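Local coordinates for protein galectin (Xenopus laevis, PDB 3WUD) that binds beta-galactosides such as lactose as a dimeric proto-type galectin from frog skin, and probably laminin as well, at residues 5-10 with 121-126; 65-70 with 113-118; 21-26 with 129-134. All blocks are in the same frame, centred on the assembly; numbering follows the deposited sequence.

Contact 1 of 3, residues 5-10 with 121-126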
ATOM      1  N   ALA A   5      10.203 -12.679  -0.827  1.00 55.45           N
ATOM      2  CA  ALA A   5       8.718 -12.675  -0.920  1.00 53.76           C
ATOM      3  C   ALA A   5       8.230 -11.289  -1.322  1.00 55.14           C
ATOM      4  O   ALA A   5       8.987 -10.301  -1.337  1.00 64.54           O
ATOM      5  CB  ALA A   5       8.073 -13.108   0.396  1.00 54.04           C
ATOM      6  N   GLY A   6       6.956 -11.225  -1.665  1.00 47.68           N
ATOM      7  CA  GLY A   6       6.405 -10.014  -2.199  1.00 39.19           C
ATOM      8  C   GLY A   6       6.056  -9.021  -1.101  1.00 37.04           C
ATOM      9  O   GLY A   6       6.523  -9.063   0.062  1.00 33.39           O
ATOM     10  N   MET A   7       5.233  -8.094  -1.488  1.00 29.66           N
ATOM     11  CA  MET A   7       4.937  -7.035  -0.615  1.00 29.85           C
ATOM     12  C   MET A   7       3.555  -7.228  -0.081  1.00 25.82           C
ATOM     13  O   MET A   7       2.705  -7.812  -0.777  1.00 23.04           O
ATOM     14  CB  MET A   7       5.129  -5.765  -1.337  1.00 30.32           C
ATOM     15  CG  MET A   7       4.085  -5.316  -2.255  1.00 38.56           C
ATOM     16  SD  MET A   7       3.686  -3.755  -1.515  1.00 47.04           S
ATOM     17  CE  MET A   7       2.000  -4.101  -0.973  1.00 31.92           C
ATOM     18  N   VAL A   8       3.337  -6.750   1.149  1.00 20.82           N
ATOM     19  CA  VAL A   8       2.141  -7.055   1.886  1.00 18.81           C
ATOM     20  C   VAL A   8       1.583  -5.694   2.363  1.00 16.68           C
ATOM     21  O   VAL A   8       2.362  -4.788   2.685  1.00 16.33           O
ATOM     22  CB  VAL A   8       2.474  -7.885   3.140  1.00 22.21           C
ATOM     23  CG1 VAL A   8       1.319  -7.811   4.161  1.00 25.35           C
ATOM     24  CG2 VAL A   8       2.767  -9.315   2.732  1.00 26.47           C
ATOM     25  N   MET A   9       0.297  -5.528   2.278  1.00 15.93           N
ATOM     26  CA  MET A   9      -0.390  -4.387   2.958  1.00 15.32           C
ATOM     27  C   MET A   9      -1.402  -4.999   3.875  1.00 15.48           C
ATOM     28  O   MET A   9      -2.161  -5.924   3.484  1.00 14.03           O
ATOM     29  CB  MET A   9      -1.092  -3.495   1.943  1.00 19.50           C
ATOM     30  CG  MET A   9      -1.353  -2.083   2.424  1.00 21.12           C
ATOM     31  SD  MET A   9      -2.100  -0.958   1.182  1.00 29.40           S
ATOM     32  CE  MET A   9      -1.037  -1.443  -0.155  1.00 29.59           C
ATOM     33  N   ASN A  10      -1.499  -4.440   5.080  1.00 15.24           N
ATOM     34  CA  ASN A  10      -2.412  -4.998   6.040  1.00 13.74           C
ATOM     35  C   ASN A  10      -3.103  -3.876   6.839  1.00 15.29           C
ATOM     36  O   ASN A  10      -2.490  -2.838   7.107  1.00 16.51           O
ATOM     37  CB  ASN A  10      -1.554  -5.888   6.992  1.00 16.29           C
ATOM     38  CG  ASN A  10      -2.394  -6.746   7.970  1.00 20.88           C
ATOM     39  OD1 ASN A  10      -2.081  -6.837   9.188  1.00 26.95           O
ATOM     40  ND2 ASN A  10      -3.386  -7.404   7.463  1.00 19.20           N
ATOM     41  N   THR A 121      -9.112  -6.602   4.443  1.00 15.10           N
ATOM     42  CA  THR A 121      -8.067  -5.925   5.189  1.00 16.32           C
ATOM     43  C   THR A 121      -6.629  -6.341   4.840  1.00 14.87           C
ATOM     44  O   THR A 121      -5.716  -5.861   5.463  1.00 16.23           O
ATOM     45  CB  THR A 121      -8.286  -6.123   6.705  1.00 16.08           C
ATOM     46  OG1 THR A 121      -8.151  -7.530   7.009  1.00 18.77           O
ATOM     47  CG2 THR A 121      -9.651  -5.553   7.063  1.00 18.01           C
ATOM     48  N   PHE A 122      -6.459  -7.232   3.882  1.00 15.16           N
ATOM     49  CA  PHE A 122      -5.164  -7.763   3.572  1.00 13.24           C
ATOM     50  C   PHE A 122      -4.930  -7.863   2.061  1.00 12.96           C
ATOM     51  O   PHE A 122      -5.803  -8.305   1.345  1.00 12.88           O
ATOM     52  CB  PHE A 122      -4.992  -9.161   4.190  1.00 14.73           C
ATOM     53  CG  PHE A 122      -3.630  -9.811   3.909  1.00 14.36           C
ATOM     54  CD1 PHE A 122      -3.464 -10.652   2.838  1.00 16.22           C
ATOM     55  CD2 PHE A 122      -2.572  -9.596   4.763  1.00 16.04           C
ATOM     56  CE1 PHE A 122      -2.269 -11.300   2.603  1.00 16.81           C
ATOM     57  CE2 PHE A 122      -1.346 -10.247   4.548  1.00 17.75           C
ATOM     58  CZ  PHE A 122      -1.190 -11.036   3.430  1.00 17.63           C
ATOM     59  N   LEU A 123      -3.745  -7.503   1.657  1.00 13.17           N
ATOM     60  CA  LEU A 123      -3.296  -7.570   0.297  1.00 14.44           C
ATOM     61  C   LEU A 123      -1.862  -8.092   0.258  1.00 14.02           C
ATOM     62  O   LEU A 123      -0.978  -7.693   1.039  1.00 15.83           O
ATOM     63  CB  LEU A 123      -3.326  -6.181  -0.299  1.00 15.09           C
ATOM     64  CG  LEU A 123      -2.686  -6.014  -1.689  1.00 17.60           C
ATOM     65  CD1 LEU A 123      -1.184  -6.077  -1.944  1.00 20.26           C
ATOM     66  CD2 LEU A 123      -3.351  -6.808  -2.735  1.00 22.17           C
ATOM     67  N   SER A 124      -1.580  -8.996  -0.654  1.00 15.29           N
ATOM     68  CA  SER A 124      -0.148  -9.267  -0.912  1.00 13.61           C
ATOM     69  C   SER A 124       0.068  -9.477  -2.406  1.00 15.72           C
ATOM     70  O   SER A 124      -0.828  -9.750  -3.154  1.00 14.30           O
ATOM     71  CB  SER A 124       0.410 -10.448  -0.106  1.00 14.58           C
ATOM     72  OG  SER A 124      -0.214 -11.677  -0.475  1.00 15.90           O
ATOM     73  N   MET A 125       1.284  -9.317  -2.841  1.00 17.26           N
ATOM     74  CA  MET A 125       1.533  -9.531  -4.269  1.00 20.23           C
ATOM     75  C   MET A 125       2.944 -10.041  -4.474  1.00 19.59           C
ATOM     76  O   MET A 125       3.853  -9.806  -3.648  1.00 21.02           O
ATOM     77  CB  MET A 125       1.251  -8.271  -5.043  1.00 24.24           C
ATOM     78  CG  MET A 125       2.179  -7.140  -4.673  1.00 27.29           C
ATOM     79  SD  MET A 125       1.579  -5.583  -5.326  1.00 35.16           S
ATOM     80  CE  MET A 125       2.747  -5.144  -6.591  1.00 34.85           C
ATOM     81  N   ASP A 126       3.156 -10.709  -5.591  1.00 18.62           N
ATOM     82  CA  ASP A 126       4.414 -11.383  -5.841  1.00 22.03           C
ATOM     83  C   ASP A 126       4.601 -11.399  -7.379  1.00 16.96           C
ATOM     84  O   ASP A 126       3.658 -11.578  -8.109  1.00 17.94           O
ATOM     85  CB  ASP A 126       4.358 -12.806  -5.268  1.00 28.81           C
ATOM     86  CG  ASP A 126       5.699 -13.552  -5.316  1.00 38.28           C
ATOM     87  OD1 ASP A 126       6.834 -12.950  -5.275  1.00 44.75           O
ATOM     88  OD2 ASP A 126       5.605 -14.790  -5.371  1.00 48.30           O
TER
HETATM   89  O   HOH W   1      -5.747  -7.892   8.396  1.00 31.86           O
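Phe122 and Val8 meet with Phe122 CG anti to its backbone N (chi1 -180°) and Val8 CG1 anti to its own (chi1 161°), each beside the carbonyl carbon. Strand 7-10 is, within this chain, outermost in the six-stranded sheet of the galectin beta-sandwich, antiparallel to strand 121-126. Val8 CG1 lies 3.6 Å from Phe122 CE2, approaching the ring obliquely. The next residue on this face, Asn10, brings ND2 to the rim of the same ring, near its plane and 3.6 Å from Phe122 CD2, with the amide turned 71° to the ring. A water joins the Asn10 amide, through a weak bond, to Thr121 OG1. On the other face, Met7 CG crosses 3.6 Å from Met125 CG. The bent Met7 chain carries Met7 CE to 3.9 Å from Leu123 CD1. These side chains point into the sandwich, where Met7 and Met125 both reach Leu130. The backbones are tied by a near-straight pair between Met9 and Leu123, while the bond from Met7 N to Met125 O is weak. On its outer side strand 7-10 pairs with a strand of the second subunit, which carries the sheet across the dimer. Past the start of the strand, Gly6 lets the chains close in, its CA reaching 2.9 Å from Met125 O in a CA-H...O contact.

Contact 2 of 3, residues 65-70 with 113-118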
ATOM      1  N   SER A  65      -9.290 -19.344  -4.115  1.00 14.00           N
ATOM      2  CA  SER A  65      -9.394 -18.884  -2.743  1.00 13.71           C
ATOM      3  C   SER A  65      -8.439 -19.648  -1.879  1.00 14.86           C
ATOM      4  O   SER A  65      -8.039 -20.779  -2.231  1.00 13.68           O
ATOM      5  CB  SER A  65     -10.836 -19.102  -2.223  1.00 14.01           C
ATOM      6  OG  SER A  65     -11.271 -20.465  -2.276  1.00 14.63           O
ATOM      7  N   LYS A  66      -8.181 -19.167  -0.671  1.00 13.14           N
ATOM      8  CA  LYS A  66      -7.384 -19.937   0.258  1.00 14.75           C
ATOM      9  C   LYS A  66      -7.998 -19.679   1.617  1.00 16.32           C
ATOM     10  O   LYS A  66      -8.028 -18.534   2.049  1.00 17.31           O
ATOM     11  CB  LYS A  66      -5.907 -19.551   0.241  1.00 14.62           C
ATOM     12  CG  LYS A  66      -5.016 -20.534   1.066  1.00 16.75           C
ATOM     13  CD  LYS A  66      -3.568 -20.170   1.072  1.00 16.91           C
ATOM     14  CE  LYS A  66      -3.294 -18.873   1.746  1.00 16.06           C
ATOM     15  NZ  LYS A  66      -1.883 -18.726   2.175  1.00 16.25           N
ATOM     16  N   GLU A  67      -8.402 -20.726   2.286  1.00 15.81           N
ATOM     17  CA  GLU A  67      -9.054 -20.615   3.608  1.00 17.35           C
ATOM     18  C   GLU A  67      -8.241 -21.437   4.585  1.00 16.33           C
ATOM     19  O   GLU A  67      -8.075 -22.643   4.406  1.00 13.11           O
ATOM     20  CB  GLU A  67     -10.452 -21.164   3.499  1.00 20.80           C
ATOM     21  CG  GLU A  67     -11.339 -20.870   4.694  1.00 27.62           C
ATOM     22  CD  GLU A  67     -12.824 -20.986   4.300  1.00 33.61           C
ATOM     23  OE1 GLU A  67     -13.623 -21.375   5.133  1.00 36.19           O
ATOM     24  OE2 GLU A  67     -13.186 -20.681   3.125  1.00 49.94           O
ATOM     25  N   GLU A  68      -7.731 -20.779   5.593  1.00 15.56           N
ATOM     26  CA  GLU A  68      -6.889 -21.356   6.638  1.00 18.63           C
ATOM     27  C   GLU A  68      -5.802 -22.180   5.962  1.00 17.45           C
ATOM     28  O   GLU A  68      -5.514 -23.360   6.329  1.00 14.03           O
ATOM     29  CB  GLU A  68      -7.738 -22.135   7.687  1.00 24.52           C
ATOM     30  CG  GLU A  68      -8.449 -21.174   8.645  1.00 27.37           C
ATOM     31  CD  GLU A  68      -7.502 -20.394   9.575  1.00 34.17           C
ATOM     32  OE1 GLU A  68      -7.309 -20.893  10.730  1.00 40.28           O
ATOM     33  OE2 GLU A  68      -6.957 -19.301   9.214  1.00 32.40           O
ATOM     34  N   ASN A  69      -5.211 -21.501   4.998  1.00 15.62           N
ATOM     35  CA  ASN A  69      -4.078 -22.103   4.204  1.00 16.18           C
ATOM     36  C   ASN A  69      -4.372 -23.226   3.240  1.00 15.35           C
ATOM     37  O   ASN A  69      -3.444 -23.786   2.618  1.00 17.92           O
ATOM     38  CB  ASN A  69      -2.916 -22.485   5.069  1.00 19.04           C
ATOM     39  CG  ASN A  69      -2.050 -21.318   5.373  1.00 24.03           C
ATOM     40  OD1 ASN A  69      -1.869 -20.426   4.519  1.00 24.64           O
ATOM     41  ND2 ASN A  69      -1.570 -21.257   6.573  1.00 26.61           N
ATOM     42  N   SER A  70      -5.628 -23.591   3.070  1.00 14.46           N
ATOM     43  CA  SER A  70      -6.057 -24.577   2.091  1.00 17.02           C
ATOM     44  C   SER A  70      -6.571 -23.938   0.821  1.00 15.88           C
ATOM     45  O   SER A  70      -7.594 -23.255   0.872  1.00 15.07           O
ATOM     46  CB  SER A  70      -7.245 -25.402   2.657  1.00 20.20           C
ATOM     47  OG  SER A  70      -6.783 -26.326   3.627  1.00 24.24           O
ATOM     48  N   ILE A 113     -17.195 -15.334  -3.478  1.00 18.36           N
ATOM     49  CA  ILE A 113     -16.644 -15.205  -2.134  1.00 19.96           C
ATOM     50  C   ILE A 113     -17.226 -16.373  -1.322  1.00 19.04           C
ATOM     51  O   ILE A 113     -18.459 -16.486  -1.217  1.00 21.75           O
ATOM     52  CB  ILE A 113     -17.009 -13.887  -1.414  1.00 23.12           C
ATOM     53  CG1 ILE A 113     -16.352 -12.640  -2.038  1.00 25.44           C
ATOM     54  CG2 ILE A 113     -16.556 -13.990   0.030  1.00 22.63           C
ATOM     55  CD1 ILE A 113     -16.884 -11.341  -1.443  1.00 28.48           C
ATOM     56  N   ARG A 114     -16.317 -17.163  -0.758  1.00 20.75           N
ATOM     57  CA  ARG A 114     -16.518 -18.540  -0.310  1.00 22.18           C
ATOM     58  C   ARG A 114     -16.349 -18.658   1.184  1.00 22.26           C
ATOM     59  O   ARG A 114     -16.309 -19.777   1.763  1.00 19.31           O
ATOM     60  CB  ARG A 114     -15.384 -19.387  -0.940  1.00 21.30           C
ATOM     61  CG  ARG A 114     -15.505 -19.488  -2.455  1.00 22.49           C
ATOM     62  CD  ARG A 114     -14.276 -20.174  -3.072  1.00 21.05           C
ATOM     63  NE  ARG A 114     -14.582 -20.628  -4.392  1.00 20.14           N
ATOM     64  CZ  ARG A 114     -13.656 -21.054  -5.278  1.00 20.18           C
ATOM     65  NH1 ARG A 114     -12.369 -21.079  -4.966  1.00 16.33           N
ATOM     66  NH2 ARG A 114     -14.050 -21.493  -6.444  1.00 22.68           N
ATOM     67  N   MET A 115     -16.157 -17.517   1.807  1.00 21.48           N
ATOM     68  CA  MET A 115     -15.721 -17.502   3.194  1.00 21.54           C
ATOM     69  C   MET A 115     -16.363 -16.301   3.868  1.00 19.41           C
ATOM     70  O   MET A 115     -16.810 -15.388   3.169  1.00 17.82           O
ATOM     71  CB  MET A 115     -14.205 -17.486   3.343  1.00 25.10           C
ATOM     72  CG  MET A 115     -13.446 -16.230   2.864  1.00 25.73           C
ATOM     73  SD  MET A 115     -11.655 -16.381   3.125  1.00 35.05           S
ATOM     74  CE  MET A 115     -11.336 -17.557   1.817  1.00 25.63           C
ATOM     75  N   PRO A 116     -16.449 -16.351   5.219  1.00 20.78           N
ATOM     76  CA  PRO A 116     -17.009 -15.252   5.943  1.00 21.27           C
ATOM     77  C   PRO A 116     -16.133 -14.046   5.819  1.00 20.42           C
ATOM     78  O   PRO A 116     -14.906 -14.152   5.977  1.00 23.41           O
ATOM     79  CB  PRO A 116     -17.031 -15.720   7.408  1.00 24.12           C
ATOM     80  CG  PRO A 116     -16.647 -17.150   7.398  1.00 24.77           C
ATOM     81  CD  PRO A 116     -15.956 -17.417   6.103  1.00 22.71           C
ATOM     82  N   LEU A 117     -16.767 -12.891   5.595  1.00 20.95           N
ATOM     83  CA  LEU A 117     -16.059 -11.659   5.301  1.00 23.20           C
ATOM     84  C   LEU A 117     -16.892 -10.429   5.656  1.00 24.11           C
ATOM     85  O   LEU A 117     -18.021 -10.278   5.175  1.00 24.90           O
ATOM     86  CB  LEU A 117     -15.685 -11.642   3.779  1.00 21.45           C
ATOM     87  CG  LEU A 117     -14.865 -10.502   3.238  1.00 21.08           C
ATOM     88  CD1 LEU A 117     -13.450 -10.501   3.809  1.00 20.22           C
ATOM     89  CD2 LEU A 117     -14.787 -10.507   1.723  1.00 20.77           C
ATOM     90  N   ASP A 118     -16.298  -9.531   6.446  1.00 24.20           N
ATOM     91  CA  ASP A 118     -16.897  -8.230   6.791  1.00 30.97           C
ATOM     92  C   ASP A 118     -16.240  -7.206   5.821  1.00 27.53           C
ATOM     93  O   ASP A 118     -16.889  -6.682   4.924  1.00 26.45           O
ATOM     94  CB  ASP A 118     -16.611  -7.960   8.309  1.00 34.44           C
ATOM     95  CG  ASP A 118     -17.079  -6.578   8.818  1.00 41.65           C
ATOM     96  OD1 ASP A 118     -18.258  -6.226   8.620  1.00 47.69           O
ATOM     97  OD2 ASP A 118     -16.266  -5.883   9.493  1.00 41.80           O
TER
HETATM   98  O   HOH W   2     -16.090 -21.117   4.137  1.00 20.31           O
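Ser65, near the end of strand 60-67 in the sugar-binding sheet of the galectin sandwich, takes a hydrogen bond from Arg114 in the loop that follows strand 108-112. Arg114 NH1 lies 3.0 Å from Ser65 OG, and the N-H points almost straight at it (170°), with the hydroxyl at the edge of the guanidinium and in its plane. The same nitrogen also donates to Thr73 O and, weakly, to Asn64 OD1 of the glycan pocket, which would place Arg114 in the second shell of that site. At Lys66 the side chain leaves the contact for Ser41 O, Asn69 OD1 and the ring of Tyr44, but its carbonyl stays: Met115 CE comes to 3.5 Å from Lys66 O. Glu67 then runs past Met115 in the opposite direction, its chain extended, CB facing the methionine methyl. One water ties its carboxylate to the loop, donating to both Glu67 OE1 and Arg114 O at 2.7 Å each, while Glu67 OE2 rests 3.4 Å from Met115 CB. Beyond, Glu67 to Ser70 make a type I' turn into strand 70-77, closed by Glu67 N to Ser70 O at 3.0 Å and Ser70 N to Glu67 O at 2.9 Å.

Contact 3 of 3, residues 21-26 with 129-134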
ATOM      1  N   GLU A  21      -7.817  -0.498  -6.655  1.00 19.92           N
ATOM      2  CA  GLU A  21      -7.069  -0.522  -7.920  1.00 22.88           C
ATOM      3  C   GLU A  21      -5.619  -0.678  -7.666  1.00 23.66           C
ATOM      4  O   GLU A  21      -5.064   0.037  -6.856  1.00 24.22           O
ATOM      5  CB  GLU A  21      -7.244   0.788  -8.699  1.00 25.21           C
ATOM      6  CG  GLU A  21      -6.481   0.737 -10.031  1.00 32.05           C
ATOM      7  CD  GLU A  21      -6.118   2.102 -10.578  1.00 37.41           C
ATOM      8  OE1 GLU A  21      -4.958   2.282 -11.070  1.00 50.08           O
ATOM      9  OE2 GLU A  21      -7.002   2.978 -10.517  1.00 37.08           O
ATOM     10  N   LEU A  22      -4.976  -1.626  -8.358  1.00 22.74           N
ATOM     11  CA  LEU A  22      -3.531  -1.839  -8.258  1.00 25.24           C
ATOM     12  C   LEU A  22      -2.885  -1.580  -9.628  1.00 25.55           C
ATOM     13  O   LEU A  22      -3.390  -2.053 -10.632  1.00 26.69           O
ATOM     14  CB  LEU A  22      -3.203  -3.266  -7.817  1.00 26.11           C
ATOM     15  CG  LEU A  22      -1.769  -3.534  -7.344  1.00 31.52           C
ATOM     16  CD1 LEU A  22      -1.730  -4.392  -6.101  1.00 33.99           C
ATOM     17  CD2 LEU A  22      -0.892  -4.175  -8.438  1.00 33.38           C
ATOM     18  N   LYS A  23      -1.799  -0.815  -9.640  1.00 22.62           N
ATOM     19  CA  LYS A  23      -0.993  -0.636 -10.834  1.00 20.77           C
ATOM     20  C   LYS A  23       0.411  -1.137 -10.515  1.00 19.05           C
ATOM     21  O   LYS A  23       0.965  -0.821  -9.479  1.00 16.43           O
ATOM     22  CB  LYS A  23      -0.984   0.851 -11.258  1.00 24.62           C
ATOM     23  CG  LYS A  23      -0.292   1.112 -12.592  1.00 29.25           C
ATOM     24  CD  LYS A  23      -0.431   2.580 -13.002  1.00 35.55           C
ATOM     25  CE  LYS A  23      -1.756   2.845 -13.674  1.00 41.46           C
ATOM     26  NZ  LYS A  23      -1.838   4.273 -14.149  1.00 48.35           N
ATOM     27  N   GLY A  24       1.046  -1.864 -11.434  1.00 17.72           N
ATOM     28  CA  GLY A  24       2.332  -2.452 -11.149  1.00 18.18           C
ATOM     29  C   GLY A  24       3.049  -2.709 -12.469  1.00 18.85           C
ATOM     30  O   GLY A  24       2.421  -2.668 -13.534  1.00 20.28           O
ATOM     31  N   PHE A  25       4.333  -3.073 -12.377  1.00 18.25           N
ATOM     32  CA  PHE A  25       5.148  -3.355 -13.552  1.00 19.68           C
ATOM     33  C   PHE A  25       5.505  -4.836 -13.574  1.00 16.62           C
ATOM     34  O   PHE A  25       5.993  -5.345 -12.607  1.00 18.90           O
ATOM     35  CB  PHE A  25       6.448  -2.505 -13.599  1.00 19.12           C
ATOM     36  CG  PHE A  25       7.229  -2.664 -14.902  1.00 20.10           C
ATOM     37  CD1 PHE A  25       7.015  -1.799 -15.968  1.00 22.83           C
ATOM     38  CD2 PHE A  25       8.158  -3.673 -15.030  1.00 22.90           C
ATOM     39  CE1 PHE A  25       7.726  -1.951 -17.154  1.00 23.86           C
ATOM     40  CE2 PHE A  25       8.893  -3.838 -16.226  1.00 19.91           C
ATOM     41  CZ  PHE A  25       8.653  -2.993 -17.274  1.00 24.23           C
ATOM     42  N   ILE A  26       5.204  -5.492 -14.694  1.00 19.80           N
ATOM     43  CA  ILE A  26       5.487  -6.888 -14.841  1.00 17.65           C
ATOM     44  C   ILE A  26       6.893  -7.001 -15.459  1.00 18.22           C
ATOM     45  O   ILE A  26       7.041  -6.554 -16.564  1.00 17.81           O
ATOM     46  CB  ILE A  26       4.495  -7.582 -15.761  1.00 18.01           C
ATOM     47  CG1 ILE A  26       3.056  -7.424 -15.290  1.00 18.48           C
ATOM     48  CG2 ILE A  26       4.836  -9.039 -15.860  1.00 18.52           C
ATOM     49  CD1 ILE A  26       2.026  -7.614 -16.384  1.00 18.80           C
ATOM     50  N   GLU A 129       5.908  -5.493  -9.699  1.00 23.16           N
ATOM     51  CA  GLU A 129       6.478  -4.399  -8.930  1.00 25.95           C
ATOM     52  C   GLU A 129       5.412  -3.347  -8.679  1.00 24.37           C
ATOM     53  O   GLU A 129       4.766  -2.895  -9.592  1.00 24.74           O
ATOM     54  CB  GLU A 129       7.705  -3.833  -9.637  1.00 28.58           C
ATOM     55  CG  GLU A 129       8.756  -4.916  -9.839  1.00 34.01           C
ATOM     56  CD  GLU A 129      10.055  -4.409 -10.450  1.00 42.16           C
ATOM     57  OE1 GLU A 129      10.550  -3.345  -9.967  1.00 42.19           O
ATOM     58  OE2 GLU A 129      10.578  -5.075 -11.414  1.00 47.02           O
ATOM     59  N   LEU A 130       5.254  -2.925  -7.435  1.00 22.95           N
ATOM     60  CA  LEU A 130       4.219  -1.943  -7.152  1.00 22.33           C
ATOM     61  C   LEU A 130       4.559  -0.630  -7.824  1.00 19.74           C
ATOM     62  O   LEU A 130       5.700  -0.128  -7.741  1.00 19.22           O
ATOM     63  CB  LEU A 130       4.104  -1.717  -5.637  1.00 24.24           C
ATOM     64  CG  LEU A 130       3.175  -0.667  -5.129  1.00 26.60           C
ATOM     65  CD1 LEU A 130       1.712  -0.948  -5.419  1.00 28.32           C
ATOM     66  CD2 LEU A 130       3.422  -0.569  -3.612  1.00 28.03           C
ATOM     67  N   LYS A 131       3.542  -0.028  -8.417  1.00 16.60           N
ATOM     68  CA  LYS A 131       3.632   1.366  -8.872  1.00 18.26           C
ATOM     69  C   LYS A 131       2.647   2.170  -8.015  1.00 16.29           C
ATOM     70  O   LYS A 131       3.052   3.162  -7.456  1.00 15.75           O
ATOM     71  CB  LYS A 131       3.341   1.473 -10.390  1.00 19.30           C
ATOM     72  CG  LYS A 131       3.109   2.877 -10.967  1.00 23.64           C
ATOM     73  CD  LYS A 131       4.235   3.854 -10.746  1.00 28.05           C
ATOM     74  CE  LYS A 131       3.730   5.300 -10.923  1.00 34.35           C
ATOM     75  NZ  LYS A 131       2.319   5.546 -10.396  1.00 39.91           N
ATOM     76  N   ALA A 132       1.387   1.758  -7.900  1.00 19.24           N
ATOM     77  CA  ALA A 132       0.408   2.505  -7.111  1.00 18.44           C
ATOM     78  C   ALA A 132      -0.707   1.572  -6.623  1.00 21.54           C
ATOM     79  O   ALA A 132      -1.094   0.606  -7.330  1.00 17.73           O
ATOM     80  CB  ALA A 132      -0.208   3.625  -7.920  1.00 19.05           C
ATOM     81  N   ILE A 133      -1.267   1.914  -5.459  1.00 22.94           N
ATOM     82  CA  ILE A 133      -2.556   1.346  -5.011  1.00 24.69           C
ATOM     83  C   ILE A 133      -3.521   2.471  -4.669  1.00 24.76           C
ATOM     84  O   ILE A 133      -3.130   3.488  -4.071  1.00 22.26           O
ATOM     85  CB  ILE A 133      -2.384   0.402  -3.786  1.00 29.55           C
ATOM     86  CG1 ILE A 133      -1.617  -0.846  -4.245  1.00 37.00           C
ATOM     87  CG2 ILE A 133      -3.756  -0.010  -3.175  1.00 26.89           C
ATOM     88  CD1 ILE A 133      -1.025  -1.730  -3.166  1.00 39.90           C
ATOM     89  N   SER A 134      -4.799   2.305  -5.015  1.00 21.19           N
ATOM     90  CA  SER A 134      -5.775   3.285  -4.571  1.00 23.74           C
ATOM     91  C   SER A 134      -7.122   2.661  -4.239  1.00 22.84           C
ATOM     92  O   SER A 134      -7.511   1.614  -4.820  1.00 23.77           O
ATOM     93  CB  SER A 134      -5.914   4.417  -5.592  1.00 26.50           C
ATOM     94  OG  SER A 134      -6.470   3.916  -6.771  1.00 30.45           O
TER
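Lys131 and Lys23 lie side by side, pointing the same way off one face of the sheet. Lys131 CB sits 3.4 Å from Lys23 O, close to the carbonyl oxygen that its own backbone N binds. The next atom, CG, anti to the backbone N (chi1 168°), packs against the Lys23 chain, 4.1 Å from CD and slightly farther from CG. From there the Lys131 chain bends at chi2 and chi4 and leads away from strand 21-26, and its NZ ends 5.7 Å from Lys23 NZ. Two like charges that close probably repel mildly; Glu87 of strand 86-95, touched by both lysine side chains, would be expected to offset them.

The backbone explains why the lysines are neighbours. Lys131 and Ala132 both face Lys23 in a classic beta bulge, and their N-H groups converge on Lys23 O from the same face of its plane, Lys131 N at 2.9 Å and Ala132 N at 3.1 Å. The bulge shifts the register by one residue. Before it on strand 21-26, Glu21 pairs with Ser134 and Lys23 with Ala132; after it, Gly24 faces Leu130 and Phe25 pairs with Glu129. At Gly24 the strands come close, CA lying 2.9 Å from Glu129 O, where a CB would clash with that oxygen.

On the opposite face, Leu22 and Ile133 point into the sandwich, Leu22 CD1 touching Ile133 CG1 at 4.0 Å. Leu22 also packs on Met125 of the facing sheet. Residues 132-134 pair on their other side with a strand of the second subunit, antiparallel again. A bulged antiparallel pair of the five-stranded sheet, whose outer strand, 129-135, joins a strand of the second subunit so that the sheet runs on across the interface, fits the two-fold dimer of proto-type galectins of the galectin-1 kind.

Contacts 1 and 3 tie the two chain ends into the sandwich: strand 7-10 borders the six-stranded sheet and strand 129-135 the five-stranded one. Their centres are 12 Å apart, and they meet through the core, where Met125 CE lies 3.5 Å from Leu130 N. Along the chain the two alternate, 5-10, 21-26, 121-126, 129-134, and both sheets run on into the second subunit through these strands, so both contribute to the dimer interface. Contact 2 falls between 21-26 and 121-126 in sequence. It shares the six-stranded sheet with contact 1, about 16 Å away between centres, but lies about 24 Å from contact 3, beside the sugar pocket and away from the partner chain.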